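Local coordinates for a cystathionine beta-synthase domain protein fused to a Zn-ribbon-like domain (Pyrococcus furiosus, PDB 3GHD), which probably binds an adenosyl nucleotide through its CBS domain and a metal ion through the zinc-ribbon-like part that follows in the full-length protein, at residues T39-D42 with I43-V47. Residues are numbered along the deposited sequence; the frame is centred on the assembly and turned at random.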
ATOM      1  N   THR A  39     -14.909   8.183  -9.763  1.00 14.73           N
ATOM      2  CA  THR A  39     -14.283   7.750  -8.543  1.00 14.45           C
ATOM      3  C   THR A  39     -13.433   6.533  -8.831  1.00 13.85           C
ATOM      4  O   THR A  39     -13.538   5.891  -9.880  1.00 13.77           O
ATOM      5  CB  THR A  39     -15.326   7.464  -7.411  1.00 14.33           C
ATOM      6  OG1 THR A  39     -16.068   6.281  -7.708  1.00 14.32           O
ATOM      7  CG2 THR A  39     -16.262   8.622  -7.302  1.00 15.97           C
ATOM      8  N   GLU A  40     -12.604   6.189  -7.877  1.00 13.99           N
ATOM      9  CA  GLU A  40     -11.827   4.951  -7.971  1.00 11.38           C
ATOM     10  C   GLU A  40     -12.752   3.739  -7.979  1.00 11.73           C
ATOM     11  O   GLU A  40     -12.437   2.752  -8.604  1.00 12.30           O
ATOM     12  CB  GLU A  40     -10.765   4.882  -6.838  1.00 11.52           C
ATOM     13  CG  GLU A  40      -9.706   5.960  -6.994  1.00 11.31           C
ATOM     14  CD  GLU A  40      -8.495   5.796  -6.105  1.00 14.54           C
ATOM     15  OE1 GLU A  40      -8.754   5.480  -4.950  1.00 15.34           O
ATOM     16  OE2 GLU A  40      -7.301   5.981  -6.557  1.00 13.99           O
ATOM     17  N   ARG A  41     -13.915   3.792  -7.319  1.00 11.52           N
ATOM     18  CA  ARG A  41     -14.868   2.688  -7.371  1.00 11.43           C
ATOM     19  C   ARG A  41     -15.402   2.542  -8.783  1.00 12.05           C
ATOM     20  O   ARG A  41     -15.526   1.411  -9.303  1.00 13.39           O
ATOM     21  CB  ARG A  41     -16.043   2.922  -6.428  1.00 12.36           C
ATOM     22  CG  ARG A  41     -15.700   2.478  -5.024  1.00 12.20           C
ATOM     23  CD  ARG A  41     -16.363   1.182  -4.706  1.00 12.25           C
ATOM     24  NE  ARG A  41     -15.941   0.072  -5.506  1.00 12.60           N
ATOM     25  CZ  ARG A  41     -14.855  -0.679  -5.269  1.00 13.96           C
ATOM     26  NH1 ARG A  41     -14.582  -1.723  -6.038  1.00 13.15           N
ATOM     27  NH2 ARG A  41     -14.123  -0.457  -4.197  1.00 15.34           N
ATOM     28  N   ASP A  42     -15.704   3.682  -9.398  1.00 12.01           N
ATOM     29  CA  ASP A  42     -16.087   3.712 -10.822  1.00 11.97           C
ATOM     30  C   ASP A  42     -15.057   3.017 -11.723  1.00 11.97           C
ATOM     31  O   ASP A  42     -15.414   2.253 -12.683  1.00 10.52           O
ATOM     32  CB  ASP A  42     -16.328   5.135 -11.331  1.00 12.10           C
ATOM     33  CG  ASP A  42     -17.579   5.787 -10.719  1.00 12.98           C
ATOM     34  OD1 ASP A  42     -18.557   5.067 -10.441  1.00 15.06           O
ATOM     35  OD2 ASP A  42     -17.552   7.003 -10.502  1.00 14.12           O
ATOM     36  N   ILE A  43     -13.813   3.364 -11.475  1.00 11.76           N
ATOM     37  CA  ILE A  43     -12.677   2.830 -12.215  1.00 11.75           C
ATOM     38  C   ILE A  43     -12.572   1.307 -12.081  1.00 12.62           C
ATOM     39  O   ILE A  43     -12.532   0.582 -13.108  1.00 12.84           O
ATOM     40  CB  ILE A  43     -11.355   3.518 -11.898  1.00 11.64           C
ATOM     41  CG1 ILE A  43     -11.353   4.973 -12.377  1.00 11.83           C
ATOM     42  CG2 ILE A  43     -10.209   2.695 -12.495  1.00  9.93           C
ATOM     43  CD1 ILE A  43     -10.105   5.742 -11.976  1.00 11.47           C
ATOM     44  N   LEU A  44     -12.681   0.814 -10.870  1.00 12.14           N
ATOM     45  CA  LEU A  44     -12.602  -0.610 -10.606  1.00 12.25           C
ATOM     46  C   LEU A  44     -13.827  -1.344 -11.099  1.00 11.96           C
ATOM     47  O   LEU A  44     -13.706  -2.356 -11.771  1.00 13.78           O
ATOM     48  CB  LEU A  44     -12.401  -0.845  -9.096  1.00 11.30           C
ATOM     49  CG  LEU A  44     -11.037  -0.492  -8.441  1.00 12.33           C
ATOM     50  CD1 LEU A  44     -11.267  -0.350  -6.899  1.00 11.30           C
ATOM     51  CD2 LEU A  44      -9.936  -1.528  -8.821  1.00 14.01           C
ATOM     52  N   ASP A  45     -15.009  -0.792 -10.833  1.00 11.94           N
ATOM     53  CA  ASP A  45     -16.274  -1.495 -11.080  1.00 13.15           C
ATOM     54  C   ASP A  45     -16.757  -1.401 -12.508  1.00 13.98           C
ATOM     55  O   ASP A  45     -17.346  -2.356 -13.014  1.00 15.62           O
ATOM     56  CB  ASP A  45     -17.370  -1.009 -10.141  1.00 13.79           C
ATOM     57  CG  ASP A  45     -17.050  -1.256  -8.673  1.00 16.44           C
ATOM     58  OD1 ASP A  45     -16.152  -2.087  -8.418  1.00 16.69           O
ATOM     59  OD2 ASP A  45     -17.699  -0.622  -7.773  1.00 16.21           O
ATOM     60  N   LYS A  46     -16.524  -0.262 -13.153  1.00 15.28           N
ATOM     61  CA  LYS A  46     -16.999  -0.034 -14.479  1.00 14.85           C
ATOM     62  C   LYS A  46     -15.958  -0.306 -15.552  1.00 15.14           C
ATOM     63  O   LYS A  46     -16.326  -0.502 -16.730  1.00 13.86           O
ATOM     64  CB  LYS A  46     -17.540   1.382 -14.632  1.00 16.09           C
ATOM     65  CG  LYS A  46     -18.706   1.704 -13.717  1.00 16.16           C
ATOM     66  CD  LYS A  46     -18.984   3.174 -13.782  1.00 17.12           C
ATOM     67  CE  LYS A  46     -20.378   3.480 -13.355  1.00 19.58           C
ATOM     68  NZ  LYS A  46     -20.708   4.893 -13.643  1.00 18.96           N
ATOM     69  N   VAL A  47     -14.694  -0.382 -15.176  1.00 13.79           N
ATOM     70  CA  VAL A  47     -13.642  -0.629 -16.163  1.00 14.14           C
ATOM     71  C   VAL A  47     -12.899  -1.952 -15.960  1.00 13.72           C
ATOM     72  O   VAL A  47     -12.981  -2.853 -16.796  1.00 13.97           O
ATOM     73  CB  VAL A  47     -12.642   0.526 -16.233  1.00 14.67           C
ATOM     74  CG1 VAL A  47     -11.750   0.370 -17.468  1.00 11.40           C
ATOM     75  CG2 VAL A  47     -13.377   1.888 -16.237  1.00 15.86           C
TER
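Arg41 and Asp45, one turn apart on helix 40-48, show how an i to i+4 salt bridge can be made with two bonds rather than one. The guanidinium meets the carboxylate side-on: NE of Arg41 donates to OD2 of Asp45 at 3.0 Å, and NH1 of Arg41 to OD1 of Asp45 at 2.9 Å. Both bonds are nearly straight, and both oxygens lie almost in the guanidinium plane. They are met on their syn sides but from out of the carboxylate plane, since the two flat groups are turned 32° against each other. Bends at chi2 (-104°) and chi3 (64°) fold the arginine chain so that its NE edge faces Asp45. NH1 also lies 3.7 Å from CD1 of Leu44, which approaches the guanidinium obliquely.

Asp42 has partners on both sides along the chain. With Thr39 it forms a capping box at the helix start, where strand 33-39 gives way to helix 40-48 in the CBS domain: Asp42 N donates to Thr39 OG1 at 3.1 Å, and Thr39 N returns a bond to Asp42 OD2 at 3.0 Å, on the anti side of the carboxylate. A negative group here would probably also suit the helix dipole. The second oxygen, OD1, faces Lys46, whose extended chain runs alongside Asp42 in the same direction; the salt bridge to NZ of Lys46 is long, 3.9 Å, and that ammonium is hydrogen-bonded to Ile62 O.

At the interface with a second subunit, Arg41 NH2 pairs with Glu40 of that subunit, and Asp45 OD1 takes a hydrogen bond from Ser19 OG of that second subunit. Arg41 NH2 also donates to Val68 O of a third subunit.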